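Local coordinates for protein sugar phosphate isomerase/epimerase (Parabacteroides distasonis, PDB 3L23) that binds a magnesium ion within a TIM barrel of the xylose isomerase-like family and probably acts as a sugar phosphate isomerase or epimerase, at residues D30-L35 with K65-D70; K37-G42 with A71-I76. One frame throughout, in Å; residues are numbered along the deposited sequence.

Contact 1 of 2, residues D30-L35 with K65-D70; sequences DVAANL and KKMAED
Leu35 and Met67, a selenomethionine, cross at about a right angle and carry most of the apolar contact between helix 31-40 and helix 61-70. CD1 of Leu35 reaches CB of Met67 at 3.7 Å and comes nearly as close to the backbone N of Ala68, so this methyl lies against the start of the Met67 side chain and the turn that follows it. Further out, the Met67 chain bends at its last torsion (chi3 -79°), which swings CE toward Val31, 4.3 Å from its CG1. The selenium rests on the first turn of the other helix, with SE 4.0 Å from CB of Ala32. The short segment axes approach to 8.9 Å with a crossing angle of -41°, a spacing consistent with the small side chains of Ala32 and Ala68.

Across the contact, one water donates to Met67 O at 2.7 Å and more weakly to Ala32 O, bridging the two helices by their carbonyls.

The other polar interactions stay within each helix. Asp30 is the N-cap of helix 31-40: its OD1 accepts from Ala33 N at 3.0 Å, the donor standing above the carboxylate plane. On helix 61-70 each lysine pairs in a salt bridge with the acid one turn on, Lys65 with Glu69 and Lys66 with Asp70, the latter using the syn lone pair of Asp70 OD1.

With no direct hydrogen bond between the segments, these neighbouring outer helices of the TIM barrel are held by van der Waals contact and a shared water, while Lys65 and Lys66 pair with acids of their own helix and Asp30 caps the other.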
loop_
_atom_site.group_PDB
_atom_site.type_symbol
_atom_site.label_atom_id
_atom_site.label_comp_id
_atom_site.label_asym_id
_atom_site.label_seq_id
_atom_site.Cartn_x
_atom_site.Cartn_y
_atom_site.Cartn_z
ATOM N N ASP A 30 -18.352 -9.268 16.157
ATOM C CA ASP A 30 -17.305 -9.724 17.058
ATOM C C ASP A 30 -16.002 -9.648 16.271
ATOM O O ASP A 30 -15.733 -10.530 15.460
ATOM C CB ASP A 30 -17.660 -11.166 17.470
ATOM C CG ASP A 30 -16.601 -11.861 18.323
ATOM O OD1 ASP A 30 -15.487 -11.370 18.511
ATOM O OD2 ASP A 30 -16.904 -12.980 18.789
ATOM N N VAL A 31 -15.216 -8.604 16.504
ATOM C CA VAL A 31 -13.964 -8.411 15.778
ATOM C C VAL A 31 -12.981 -9.576 15.953
ATOM O O VAL A 31 -12.319 -9.979 14.995
ATOM C CB VAL A 31 -13.279 -7.096 16.172
ATOM C CG1 VAL A 31 -12.057 -6.874 15.329
ATOM C CG2 VAL A 31 -14.257 -5.954 15.984
ATOM N N ALA A 32 -12.902 -10.135 17.154
ATOM C CA ALA A 32 -12.037 -11.295 17.391
ATOM C C ALA A 32 -12.440 -12.474 16.521
ATOM O O ALA A 32 -11.561 -13.095 15.871
ATOM C CB ALA A 32 -12.037 -11.692 18.868
ATOM N N ALA A 33 -13.743 -12.765 16.452
ATOM C CA ALA A 33 -14.240 -13.832 15.570
ATOM C C ALA A 33 -14.005 -13.519 14.099
ATOM O O ALA A 33 -13.680 -14.433 13.287
ATOM C CB ALA A 33 -15.724 -14.114 15.812
ATOM N N ASN A 34 -14.161 -12.251 13.716
ATOM C CA ASN A 34 -13.883 -11.849 12.330
ATOM C C ASN A 34 -12.422 -12.054 11.949
ATOM O O ASN A 34 -12.128 -12.467 10.834
ATOM C CB ASN A 34 -14.311 -10.407 12.053
ATOM C CG ASN A 34 -15.806 -10.211 12.231
ATOM O OD1 ASN A 34 -16.560 -11.185 12.266
ATOM N ND2 ASN A 34 -16.235 -8.968 12.452
ATOM N N LEU A 35 -11.510 -11.778 12.878
ATOM C CA LEU A 35 -10.079 -11.986 12.638
ATOM C C LEU A 35 -9.777 -13.498 12.559
ATOM O O LEU A 35 -8.963 -13.931 11.727
ATOM C CB LEU A 35 -9.235 -11.278 13.691
ATOM C CG LEU A 35 -9.156 -9.757 13.531
ATOM C CD1 LEU A 35 -8.751 -9.049 14.877
ATOM C CD2 LEU A 35 -8.222 -9.408 12.386
ATOM N N LYS A 65 -3.908 -5.520 17.802
ATOM C CA LYS A 65 -2.739 -6.385 17.658
ATOM C C LYS A 65 -2.919 -7.709 18.408
ATOM O O LYS A 65 -2.680 -8.765 17.841
ATOM C CB LYS A 65 -1.489 -5.660 18.138
ATOM C CG LYS A 65 -0.187 -6.452 17.956
ATOM C CD LYS A 65 0.985 -5.624 18.502
ATOM C CE LYS A 65 2.353 -6.299 18.261
ATOM N NZ LYS A 65 2.560 -7.440 19.162
ATOM N N LYS A 66 -3.343 -7.645 19.669
ATOM C CA LYS A 66 -3.561 -8.850 20.445
ATOM C C LYS A 66 -4.628 -9.724 19.806
ATOM O O LYS A 66 -4.449 -10.946 19.741
ATOM C CB LYS A 66 -3.889 -8.552 21.932
ATOM C CG LYS A 66 -4.220 -9.871 22.720
ATOM C CD LYS A 66 -4.080 -9.869 24.176
ATOM C CE LYS A 66 -4.414 -11.297 24.751
ATOM N NZ LYS A 66 -3.663 -12.439 24.070
HETATM N N MSE A 67 -5.739 -9.144 19.343
HETATM C CA MSE A 67 -6.800 -9.986 18.741
HETATM C C MSE A 67 -6.308 -10.657 17.456
HETATM O O MSE A 67 -6.604 -11.806 17.193
HETATM C CB MSE A 67 -8.095 -9.180 18.521
HETATM C CG MSE A 67 -8.789 -8.814 19.817
HETATM SE SE MSE A 67 -10.554 -8.034 19.533
HETATM C CE MSE A 67 -9.981 -6.248 19.070
ATOM N N ALA A 68 -5.543 -9.923 16.673
ATOM C CA ALA A 68 -4.989 -10.448 15.424
ATOM C C ALA A 68 -4.026 -11.605 15.727
ATOM O O ALA A 68 -4.061 -12.662 15.124
ATOM C CB ALA A 68 -4.276 -9.348 14.687
ATOM N N GLU A 69 -3.154 -11.383 16.685
ATOM C CA GLU A 69 -2.168 -12.387 17.056
ATOM C C GLU A 69 -2.805 -13.595 17.688
ATOM O O GLU A 69 -2.407 -14.706 17.387
ATOM C CB GLU A 69 -1.087 -11.765 17.935
ATOM C CG GLU A 69 -0.132 -10.956 17.118
ATOM C CD GLU A 69 0.918 -10.155 17.877
ATOM O OE1 GLU A 69 1.013 -10.210 19.119
ATOM O OE2 GLU A 69 1.666 -9.429 17.192
ATOM N N ASP A 70 -3.818 -13.407 18.530
ATOM C CA ASP A 70 -4.525 -14.547 19.095
ATOM C C ASP A 70 -5.192 -15.389 18.017
ATOM O O ASP A 70 -5.422 -16.576 18.235
ATOM C CB ASP A 70 -5.599 -14.111 20.093
ATOM C CG ASP A 70 -5.027 -13.610 21.421
ATOM O OD1 ASP A 70 -3.809 -13.760 21.697
ATOM O OD2 ASP A 70 -5.830 -13.051 22.198
HETATM O O HOH W 1 -8.862 -13.191 17.782
#

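Contact 2 of 2, residues K37-G42 with A71-I76; sequences KVKDMG and AGLKII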
loop_
_atom_site.group_PDB
_atom_site.type_symbol
_atom_site.label_atom_id
_atom_site.label_comp_id
_atom_site.label_asym_id
_atom_site.label_seq_id
_atom_site.Cartn_x
_atom_site.Cartn_y
_atom_site.Cartn_z
ATOM N N LYS A 37 -11.898 -15.605 11.351
ATOM C CA LYS A 37 -12.394 -15.937 9.992
ATOM C C LYS A 37 -11.344 -15.629 8.936
ATOM O O LYS A 37 -11.187 -16.370 7.971
ATOM C CB LYS A 37 -13.733 -15.245 9.680
ATOM C CG LYS A 37 -14.373 -15.641 8.295
ATOM C CD LYS A 37 -15.915 -15.335 8.174
ATOM C CE LYS A 37 -16.526 -15.879 6.825
ATOM N NZ LYS A 37 -18.083 -15.950 6.836
ATOM N N VAL A 38 -10.609 -14.530 9.104
ATOM C CA VAL A 38 -9.500 -14.182 8.214
ATOM C C VAL A 38 -8.442 -15.308 8.194
ATOM O O VAL A 38 -8.040 -15.769 7.128
ATOM C CB VAL A 38 -8.860 -12.835 8.596
ATOM C CG1 VAL A 38 -7.560 -12.616 7.849
ATOM C CG2 VAL A 38 -9.863 -11.698 8.307
ATOM N N LYS A 39 -8.060 -15.765 9.375
ATOM C CA LYS A 39 -7.148 -16.891 9.493
ATOM C C LYS A 39 -7.730 -18.131 8.819
ATOM O O LYS A 39 -7.045 -18.798 8.052
ATOM C CB LYS A 39 -6.834 -17.219 10.960
ATOM C CG LYS A 39 -5.844 -18.377 11.121
ATOM C CD LYS A 39 -4.414 -17.994 10.754
ATOM C CE LYS A 39 -3.484 -19.192 11.033
ATOM N NZ LYS A 39 -2.066 -18.764 11.030
ATOM N N ASP A 40 -8.999 -18.435 9.080
ATOM C CA ASP A 40 -9.625 -19.646 8.531
ATOM C C ASP A 40 -9.722 -19.631 7.011
ATOM O O ASP A 40 -9.737 -20.699 6.394
ATOM C CB ASP A 40 -11.011 -19.873 9.149
ATOM C CG ASP A 40 -10.953 -20.260 10.628
ATOM O OD1 ASP A 40 -9.879 -20.697 11.118
ATOM O OD2 ASP A 40 -12.014 -20.167 11.310
HETATM N N MSE A 41 -9.813 -18.447 6.422
HETATM C CA MSE A 41 -9.811 -18.297 4.956
HETATM C C MSE A 41 -8.429 -18.549 4.329
HETATM O O MSE A 41 -8.329 -18.656 3.099
HETATM C CB MSE A 41 -10.331 -16.892 4.547
HETATM C CG MSE A 41 -11.794 -16.679 4.851
HETATM SE SE MSE A 41 -12.425 -15.026 4.061
HETATM C CE MSE A 41 -11.570 -13.748 5.217
ATOM N N GLY A 42 -7.385 -18.620 5.147
ATOM C CA GLY A 42 -6.038 -18.976 4.679
ATOM C C GLY A 42 -5.024 -17.854 4.705
ATOM O O GLY A 42 -3.945 -18.002 4.149
ATOM N N ALA A 71 -5.552 -14.768 16.889
ATOM C CA ALA A 71 -6.146 -15.464 15.732
ATOM C C ALA A 71 -5.122 -16.134 14.849
ATOM O O ALA A 71 -5.495 -16.718 13.833
ATOM C CB ALA A 71 -6.988 -14.485 14.860
ATOM N N GLY A 72 -3.846 -15.996 15.167
ATOM C CA GLY A 72 -2.780 -16.550 14.334
ATOM C C GLY A 72 -2.293 -15.679 13.217
ATOM O O GLY A 72 -1.656 -16.183 12.282
ATOM N N LEU A 73 -2.588 -14.373 13.278
ATOM C CA LEU A 73 -2.219 -13.442 12.249
ATOM C C LEU A 73 -1.072 -12.563 12.725
ATOM O O LEU A 73 -0.904 -12.345 13.935
ATOM C CB LEU A 73 -3.421 -12.549 11.872
ATOM C CG LEU A 73 -4.692 -13.268 11.394
ATOM C CD1 LEU A 73 -5.867 -12.308 11.327
ATOM C CD2 LEU A 73 -4.467 -13.922 10.025
ATOM N N LYS A 74 -0.254 -12.091 11.793
ATOM C CA LYS A 74 0.832 -11.166 12.132
ATOM C C LYS A 74 0.685 -9.888 11.360
ATOM O O LYS A 74 0.457 -9.927 10.155
ATOM C CB LYS A 74 2.190 -11.761 11.806
ATOM C CG LYS A 74 3.345 -11.026 12.467
ATOM N N ILE A 75 0.842 -8.763 12.054
ATOM C CA ILE A 75 0.828 -7.455 11.414
ATOM C C ILE A 75 2.217 -7.163 10.861
ATOM O O ILE A 75 3.195 -7.086 11.615
ATOM C CB ILE A 75 0.385 -6.339 12.399
ATOM C CG1 ILE A 75 -1.033 -6.616 12.945
ATOM C CG2 ILE A 75 0.482 -4.965 11.744
ATOM C CD1 ILE A 75 -1.389 -5.670 14.099
ATOM N N ILE A 76 2.291 -7.038 9.534
ATOM C CA ILE A 76 3.536 -6.848 8.787
ATOM C C ILE A 76 3.678 -5.441 8.231
ATOM O O ILE A 76 4.784 -4.917 8.114
ATOM C CB ILE A 76 3.566 -7.823 7.572
ATOM C CG1 ILE A 76 3.458 -9.273 8.045
ATOM C CG2 ILE A 76 4.818 -7.630 6.655
ATOM C CD1 ILE A 76 4.508 -9.693 9.058
#
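Lys39 lays its aliphatic chain over the carbonyls of Ala71 and Gly72. Its CB and CG both sit beside Ala71 O, CG at 3.2 Å, and the chain then turns at chi2 (73°), its one bend. CD of Lys39 lies 4.1 Å from CD2 of Leu73. NZ ends by donating to Gly72 O at 2.9 Å. The C=O...N angle is 128°, with the nitrogen tilted 28° from the carbonyl plane. An alanine here would keep CB but would probably leave Gly72 O without this donor and remove the CG and CD packing against Ala71 O and Leu73.

Gly72 closes helix 61-70 in a Schellman motif, with positive phi. A CB here would be jammed against the preceding carbonyl and would lie 3.0 Å from Lys39 CE, so the backbone turn and the neighbouring lysine both favour glycine. Helix 31-40 finishes in the same way at Gly42. The contact thus joins the C-terminal end of one barrel helix to the turn leading from the next helix into strand 74-79, part of the parallel barrel wall, where Lys74 and Ile76 make backbone bonds to strand 45-52.

Next to the lysine, Leu73 and Val38 form an apolar pair, crossing at about a right angle, the fork of the leucine straddling one valine methyl: CG1 of Val38 is 3.9 Å from CD1 of Leu73 and 4.0 Å from its CD2. That second methyl also touches the helix backbone, 4.0 Å from CA of Lys39. Leu35, and Leu46 of strand 45-52, also touch Leu73, while Leu22 and Tyr43 touch Val38.

From the N terminus, helix 31-40 supplies the first segment of both contacts, its opening turn to contact 1 and its C-terminal end to contact 2. The chain then runs through strand 45-52 and two short strands to helix 61-70, where contact 1 closes a loop with 29 residues between its segments. Contact 2 closes the next one directly afterwards, at the turn into strand 74-79. Their segments alternate along the chain, so the loops cross. The centres of the two contacts lie about 8 Å apart, and Leu73 N probably donates to Ala68 O at 2.9 Å. Together they tie two successive barrel helices to each other and to the turn entering the inner strand.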